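Local coordinates for protein type I site-specific restriction-modification system, R (Restriction) subunit (Vibrio vulnificus, PDB 3H1T) that probably couples ATP hydrolysis to DNA translocation and cleavage as the motor and nuclease subunit of a type I restriction enzyme, at residues A23-E26 and A27-C30; K427-T430 and D431-R435; M530-F533 and K534-G538. All coordinates share one frame; numbering follows the deposited sequence.

From the N terminus, contact 1 (23-26 with 27-30) comes first, where an incoming loop turns into helix 26-40 on the surface of the amino-terminal mixed-sheet domain. The chain then runs through the parallel sheet of the first RecA-like domain before contact 2 (427-435), an i to i+4 contact within helix 422-436, and contact 3 (530-538), of the same kind within helix 530-537. Both helices pack on the second RecA-like sheet. The three contacts follow in series and neither nest nor cross. Contact 1 lies remote from the others, its centre about 57 Å from that of contact 2, whereas the centres of contacts 2 and 3 are about 24 Å apart.

Contact 1: A23-E26 and A27-C30; sequences ALNE and ADTC
The carbonyl oxygen of Glu-26 is approached by three groups of the first helical turn. The backbone amide supplies the clearest bond, Cys-30 N to Glu-26 O at 3.1 Å, with the N-H bent to 139° and the donor tilted from the carbonyl plane. Thr-29 OG1 adds a weak, unsettled bond to Glu-26 O at 3.5 Å, since Lys-94 O also lies within its reach. Cys-30 SG stands 3.2 Å from Glu-26 O, brought beside it because SG is turned anti to its own carbonyl carbon (chi1 -68°). The preceding turn closes between Thr-29 N and Asn-25 O, although that oxygen is crowded in the model and its position is less sure.

Asn-25 occupies the N-cap of helix 26-40 without a capping bond from its side chain. Its CB instead faces the carboxylate of Asp-28, with Asn-25 CB 3.4 Å from Asp-28 OD2, and the amide and carboxylate planes are inclined by 42°. Further back, Leu-24 reaches across Asp-28 at about a right angle, its CB 3.9 Å from Asp-28 CB, and its CD2 4.0 Å from the same carbon. This helix start lies against the amino-terminal mixed sheet, probably the PD-(D/E)XK-type nuclease domain usual at this end of HsdR subunits.

The loop after strand 86-93 holds the incoming chain in place: Glu-96 OE2 bonds to Leu-24 N, and Asn-97 ND2 makes a weak bond to Leu-24 O. The extended side chain of Glu-26 lies against Pro-95 and against Asp-77 of strand 75-81, while Cys-30 touches Tyr-78 of that strand.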
loop_
_atom_site.group_PDB
_atom_site.type_symbol
_atom_site.label_atom_id
_atom_site.label_comp_id
_atom_site.label_asym_id
_atom_site.label_seq_id
_atom_site.Cartn_x
_atom_site.Cartn_y
_atom_site.Cartn_z
ATOM N N ALA A 23 -8.025 33.853 30.134
ATOM C CA ALA A 23 -7.530 33.203 28.934
ATOM C C ALA A 23 -8.389 32.015 28.531
ATOM O O ALA A 23 -8.832 31.231 29.384
ATOM C CB ALA A 23 -6.100 32.763 29.157
ATOM N N LEU A 24 -8.641 31.906 27.227
ATOM C CA LEU A 24 -9.453 30.829 26.694
ATOM C C LEU A 24 -8.687 29.589 26.278
ATOM O O LEU A 24 -7.581 29.655 25.714
ATOM C CB LEU A 24 -10.273 31.314 25.495
ATOM C CG LEU A 24 -11.365 32.384 25.645
ATOM C CD1 LEU A 24 -11.974 32.592 24.274
ATOM C CD2 LEU A 24 -12.440 31.966 26.654
ATOM N N ASN A 25 -9.324 28.461 26.584
ATOM C CA ASN A 25 -8.897 27.090 26.294
ATOM C C ASN A 25 -8.627 27.001 24.800
ATOM O O ASN A 25 -9.049 27.879 24.043
ATOM C CB ASN A 25 -10.066 26.141 26.631
ATOM C CG ASN A 25 -9.691 25.072 27.599
ATOM O OD1 ASN A 25 -9.022 25.350 28.590
ATOM N ND2 ASN A 25 -10.128 23.837 27.339
ATOM N N GLU A 26 -7.933 25.958 24.355
ATOM C CA GLU A 26 -7.725 25.825 22.922
ATOM C C GLU A 26 -9.127 25.550 22.408
ATOM O O GLU A 26 -9.560 26.072 21.391
ATOM C CB GLU A 26 -6.827 24.631 22.577
ATOM C CG GLU A 26 -6.897 24.273 21.082
ATOM C CD GLU A 26 -5.723 23.453 20.605
ATOM O OE1 GLU A 26 -4.625 23.644 21.170
ATOM O OE2 GLU A 26 -5.885 22.645 19.657
ATOM N N ALA A 27 -9.835 24.708 23.147
ATOM C CA ALA A 27 -11.190 24.319 22.805
ATOM C C ALA A 27 -12.118 25.511 22.878
ATOM O O ALA A 27 -12.972 25.686 22.016
ATOM C CB ALA A 27 -11.658 23.244 23.748
ATOM N N ASP A 28 -11.933 26.352 23.892
ATOM C CA ASP A 28 -12.782 27.523 24.041
ATOM C C ASP A 28 -12.565 28.522 22.909
ATOM O O ASP A 28 -13.529 29.100 22.402
ATOM C CB ASP A 28 -12.555 28.188 25.412
ATOM C CG ASP A 28 -13.219 27.421 26.565
ATOM O OD1 ASP A 28 -14.134 26.592 26.307
ATOM O OD2 ASP A 28 -12.841 27.663 27.736
ATOM N N THR A 29 -11.319 28.704 22.473
ATOM C CA THR A 29 -11.092 29.664 21.393
ATOM C C THR A 29 -11.554 29.157 20.035
ATOM O O THR A 29 -11.809 29.945 19.129
ATOM C CB THR A 29 -9.614 30.111 21.269
ATOM O OG1 THR A 29 -8.955 29.316 20.284
ATOM C CG2 THR A 29 -8.894 29.993 22.582
ATOM N N CYS A 30 -11.658 27.846 19.879
ATOM C CA CYS A 30 -12.142 27.305 18.617
ATOM C C CYS A 30 -13.645 27.548 18.571
ATOM O O CYS A 30 -14.214 27.841 17.517
ATOM C CB CYS A 30 -11.874 25.797 18.514
ATOM S SG CYS A 30 -10.138 25.320 18.367
#

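Contact 2: K427-T430 and D431-R435; sequences KHLT and DFMKR
Lys-427 and Asp-431, one helical turn apart, are joined by a salt bridge in which Lys-427 NZ stands 2.9 Å from Asp-431 OD2. The ammonium arrives on the syn side of that oxygen, 16° out of the carboxylate plane, and remains 3.4 Å from Asp-431 OD1. To get there the lysine leaves its backbone with CG anti to N and then bends at chi2 (-134°) and chi4, carrying its tip forward along the helix to the carboxylate. Under this bridge the backbone repeats the same spacing, Asp-431 N to Lys-427 O at 3.0 Å.

On another side of the helix, Leu-429 and Met-433, a selenomethionine, lie side by side and point the same way, with Leu-429 CD1 4.1 Å from Met-433 CG. Thr-430 and Lys-434 run alongside each other likewise, the methyl CG2 of Thr-430 lying 4.0 Å from Lys-434 CE. These are i to i+4 pairings of helix 422-436, which covers the sheet of the second RecA-like domain. Leu-429 reaches Val-444 and Val-522, Met-433 meets Thr-442, and Phe-432 touches Asn-520, so strands 441-446 and 518-524 both lie beneath the helix.

Farther out, Thr-430 OG1 is bonded to Ala-426 O and Asn-463 ND2, which fixes its rotation while its side chain packs on helix 449-462. A water donates to His-428 O at 3.0 Å; its link to Arg-435 NH2 is too short in the model and remains doubtful. The imidazole of His-428 is positioned by its ND1 bond to Tyr-557 OH, the two rings meeting nearly perpendicularly.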
loop_
_atom_site.group_PDB
_atom_site.type_symbol
_atom_site.label_atom_id
_atom_site.label_comp_id
_atom_site.label_asym_id
_atom_site.label_seq_id
_atom_site.Cartn_x
_atom_site.Cartn_y
_atom_site.Cartn_z
ATOM N N LYS A 427 14.881 -27.826 11.807
ATOM C CA LYS A 427 14.956 -28.076 13.239
ATOM C C LYS A 427 14.853 -26.743 13.972
ATOM O O LYS A 427 14.074 -26.599 14.919
ATOM C CB LYS A 427 16.267 -28.785 13.622
ATOM C CG LYS A 427 16.137 -29.546 14.938
ATOM C CD LYS A 427 17.303 -29.307 15.891
ATOM C CE LYS A 427 17.147 -30.099 17.214
ATOM N NZ LYS A 427 16.078 -29.569 18.129
ATOM N N HIS A 428 15.626 -25.760 13.524
ATOM C CA HIS A 428 15.590 -24.451 14.159
ATOM C C HIS A 428 14.221 -23.771 14.092
ATOM O O HIS A 428 13.786 -23.166 15.068
ATOM C CB HIS A 428 16.651 -23.547 13.550
ATOM C CG HIS A 428 16.643 -22.169 14.120
ATOM N ND1 HIS A 428 15.789 -21.189 13.664
ATOM C CD2 HIS A 428 17.324 -21.628 15.157
ATOM C CE1 HIS A 428 15.943 -20.102 14.400
ATOM N NE2 HIS A 428 16.868 -20.342 15.313
ATOM N N LEU A 429 13.536 -23.886 12.956
ATOM C CA LEU A 429 12.211 -23.289 12.805
ATOM C C LEU A 429 11.208 -23.965 13.749
ATOM O O LEU A 429 10.360 -23.305 14.372
ATOM C CB LEU A 429 11.736 -23.424 11.352
ATOM C CG LEU A 429 10.365 -22.844 10.995
ATOM C CD1 LEU A 429 10.258 -21.447 11.577
ATOM C CD2 LEU A 429 10.177 -22.820 9.482
ATOM N N THR A 430 11.320 -25.288 13.862
ATOM C CA THR A 430 10.421 -26.062 14.716
ATOM C C THR A 430 10.579 -25.709 16.186
ATOM O O THR A 430 9.584 -25.572 16.901
ATOM C CB THR A 430 10.642 -27.589 14.533
ATOM O OG1 THR A 430 10.276 -27.958 13.196
ATOM C CG2 THR A 430 9.794 -28.390 15.533
ATOM N N ASP A 431 11.824 -25.577 16.637
ATOM C CA ASP A 431 12.096 -25.227 18.035
ATOM C C ASP A 431 11.570 -23.832 18.286
ATOM O O ASP A 431 10.962 -23.567 19.319
ATOM C CB ASP A 431 13.597 -25.254 18.334
ATOM C CG ASP A 431 14.144 -26.662 18.497
ATOM O OD1 ASP A 431 13.351 -27.627 18.600
ATOM O OD2 ASP A 431 15.390 -26.792 18.547
ATOM N N PHE A 432 11.799 -22.942 17.324
ATOM C CA PHE A 432 11.337 -21.566 17.427
ATOM C C PHE A 432 9.827 -21.582 17.612
ATOM O O PHE A 432 9.303 -21.029 18.573
ATOM C CB PHE A 432 11.732 -20.773 16.166
ATOM C CG PHE A 432 11.055 -19.434 16.051
ATOM C CD1 PHE A 432 9.772 -19.333 15.507
ATOM C CD2 PHE A 432 11.686 -18.272 16.493
ATOM C CE1 PHE A 432 9.128 -18.096 15.403
ATOM C CE2 PHE A 432 11.051 -17.027 16.397
ATOM C CZ PHE A 432 9.765 -16.940 15.850
HETATM N N MSE A 433 9.122 -22.232 16.698
HETATM C CA MSE A 433 7.671 -22.306 16.796
HETATM C C MSE A 433 7.181 -22.985 18.079
HETATM O O MSE A 433 6.119 -22.637 18.599
HETATM C CB MSE A 433 7.106 -23.015 15.561
HETATM C CG MSE A 433 7.333 -22.219 14.280
HETATM SE SE MSE A 433 6.532 -22.958 12.666
HETATM C CE MSE A 433 4.662 -22.591 13.083
ATOM N N LYS A 434 7.942 -23.949 18.589
ATOM C CA LYS A 434 7.564 -24.644 19.813
ATOM C C LYS A 434 7.641 -23.679 20.992
ATOM O O LYS A 434 6.833 -23.760 21.925
ATOM C CB LYS A 434 8.458 -25.891 20.037
ATOM C CG LYS A 434 7.938 -27.145 19.315
ATOM C CD LYS A 434 8.858 -28.369 19.438
ATOM C CE LYS A 434 8.139 -29.635 18.947
ATOM N NZ LYS A 434 9.053 -30.811 18.769
ATOM N N ARG A 435 8.582 -22.742 20.945
ATOM C CA ARG A 435 8.702 -21.792 22.032
ATOM C C ARG A 435 7.834 -20.560 21.830
ATOM O O ARG A 435 7.770 -19.722 22.717
ATOM C CB ARG A 435 10.170 -21.377 22.251
ATOM C CG ARG A 435 10.751 -20.454 21.200
ATOM C CD ARG A 435 12.182 -20.074 21.522
ATOM N NE ARG A 435 13.124 -21.138 21.213
ATOM C CZ ARG A 435 13.834 -21.199 20.090
ATOM N NH1 ARG A 435 13.702 -20.254 19.171
ATOM N NH2 ARG A 435 14.681 -22.199 19.892
HETATM O O HOH W 1 15.250 -22.138 17.475
#

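Contact 3: M530-F533 and K534-G538; sequences MSEF and KQIVG
Lys-534 reaches back along its helix toward Met-530, a selenomethionine, and ends in a pair of acids. Its CB and CG pass the carbonyl of Met-530, with Lys-534 CG 3.5 Å from Met-530 O, the same oxygen that accepts the backbone bond from Lys-534 N at 3.1 Å. Beyond CG the chain stays extended until chi4 (-65°) bends it. Lys-534 CE then rests 3.8 Å from Met-530 SE, and Lys-534 NZ lies 3.7 Å from that selenium as the two side chains cross. NZ ends in salt bridges to Asp-567 and Asp-571, which probably balance the charge of this buried lysine.

One turn further on, Val-537 CG2 sits over one face of the Phe-533 ring, 3.9 Å from its centroid and 24° off the normal, a CH-pi contact displaced toward the CE2 rim. The backbone bond below it, Val-537 N to Phe-533 O at 2.9 Å, is close to straight at 175°.

Glu-532 CG lies 4.0 Å from Ile-536 CD1 where the two side chains cross, its OE2 held by Arg-525 and Gln-507. Gln-535 opens and Gly-538 belongs to the Gln-Ile-Val-Gly-Arg sequence of helicase motif VI, which in superfamily 2 relatives faces the ATP cleft. At the start of the helix, Ser-531 OG bonds to Asp-345 and its side chain touches His-312, both in the first RecA-like domain. Helix 530-537 is the crossover of the beta-alpha-beta unit between strands 518-524 and 552-556, with Phe-533 and Ile-536 packed on Leu-523.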
loop_
_atom_site.group_PDB
_atom_site.type_symbol
_atom_site.label_atom_id
_atom_site.label_comp_id
_atom_site.label_asym_id
_atom_site.label_seq_id
_atom_site.Cartn_x
_atom_site.Cartn_y
_atom_site.Cartn_z
HETATM N N MSE A 530 15.501 -6.789 -5.380
HETATM C CA MSE A 530 14.836 -5.980 -4.363
HETATM C C MSE A 530 13.311 -6.117 -4.447
HETATM O O MSE A 530 12.632 -6.153 -3.424
HETATM C CB MSE A 530 15.242 -4.508 -4.520
HETATM C CG MSE A 530 14.563 -3.540 -3.549
HETATM SE SE MSE A 530 14.940 -3.824 -1.651
HETATM C CE MSE A 530 16.621 -2.874 -1.539
ATOM N N SER A 531 12.776 -6.179 -5.666
ATOM C CA SER A 531 11.333 -6.326 -5.867
ATOM C C SER A 531 10.841 -7.629 -5.254
ATOM O O SER A 531 9.806 -7.654 -4.598
ATOM C CB SER A 531 10.976 -6.293 -7.360
ATOM O OG SER A 531 11.140 -4.983 -7.896
ATOM N N GLU A 532 11.603 -8.703 -5.453
ATOM C CA GLU A 532 11.242 -10.014 -4.913
ATOM C C GLU A 532 11.317 -10.001 -3.402
ATOM O O GLU A 532 10.462 -10.557 -2.742
ATOM C CB GLU A 532 12.162 -11.119 -5.454
ATOM C CG GLU A 532 11.925 -12.489 -4.805
ATOM C CD GLU A 532 12.591 -13.651 -5.539
ATOM O OE1 GLU A 532 13.830 -13.814 -5.461
ATOM O OE2 GLU A 532 11.860 -14.412 -6.203
ATOM N N PHE A 533 12.343 -9.363 -2.859
ATOM C CA PHE A 533 12.490 -9.303 -1.416
ATOM C C PHE A 533 11.265 -8.653 -0.769
ATOM O O PHE A 533 10.687 -9.184 0.180
ATOM C CB PHE A 533 13.748 -8.513 -1.034
ATOM C CG PHE A 533 13.975 -8.431 0.445
ATOM C CD1 PHE A 533 14.569 -9.486 1.134
ATOM C CD2 PHE A 533 13.580 -7.295 1.158
ATOM C CE1 PHE A 533 14.768 -9.411 2.528
ATOM C CE2 PHE A 533 13.775 -7.204 2.541
ATOM C CZ PHE A 533 14.372 -8.267 3.230
ATOM N N LYS A 534 10.882 -7.495 -1.293
ATOM C CA LYS A 534 9.739 -6.760 -0.766
ATOM C C LYS A 534 8.413 -7.491 -0.922
ATOM O O LYS A 534 7.489 -7.279 -0.138
ATOM C CB LYS A 534 9.646 -5.384 -1.421
ATOM C CG LYS A 534 10.784 -4.449 -1.023
ATOM C CD LYS A 534 10.407 -2.984 -1.183
ATOM C CE LYS A 534 11.637 -2.065 -1.066
ATOM N NZ LYS A 534 12.308 -2.060 0.276
ATOM N N GLN A 535 8.311 -8.333 -1.945
ATOM C CA GLN A 535 7.104 -9.110 -2.171
ATOM C C GLN A 535 7.044 -10.189 -1.097
ATOM O O GLN A 535 5.976 -10.491 -0.559
ATOM C CB GLN A 535 7.129 -9.767 -3.552
ATOM C CG GLN A 535 6.811 -8.835 -4.708
ATOM C CD GLN A 535 6.964 -9.521 -6.053
ATOM O OE1 GLN A 535 6.816 -8.901 -7.107
ATOM N NE2 GLN A 535 7.256 -10.815 -6.023
ATOM N N ILE A 536 8.199 -10.767 -0.785
ATOM C CA ILE A 536 8.270 -11.808 0.220
ATOM C C ILE A 536 7.877 -11.211 1.559
ATOM O O ILE A 536 6.958 -11.708 2.223
ATOM C CB ILE A 536 9.684 -12.431 0.271
ATOM C CG1 ILE A 536 9.895 -13.313 -0.969
ATOM C CG2 ILE A 536 9.858 -13.262 1.522
ATOM C CD1 ILE A 536 11.303 -13.838 -1.129
ATOM N N VAL A 537 8.539 -10.119 1.931
ATOM C CA VAL A 537 8.250 -9.440 3.194
ATOM C C VAL A 537 6.791 -8.959 3.284
ATOM O O VAL A 537 6.204 -8.914 4.366
ATOM C CB VAL A 537 9.229 -8.244 3.395
ATOM C CG1 VAL A 537 8.867 -7.448 4.629
ATOM C CG2 VAL A 537 10.643 -8.774 3.543
ATOM N N GLY A 538 6.204 -8.629 2.135
ATOM C CA GLY A 538 4.828 -8.178 2.103
ATOM C C GLY A 538 3.815 -9.289 2.316
ATOM O O GLY A 538 2.605 -9.049 2.275
#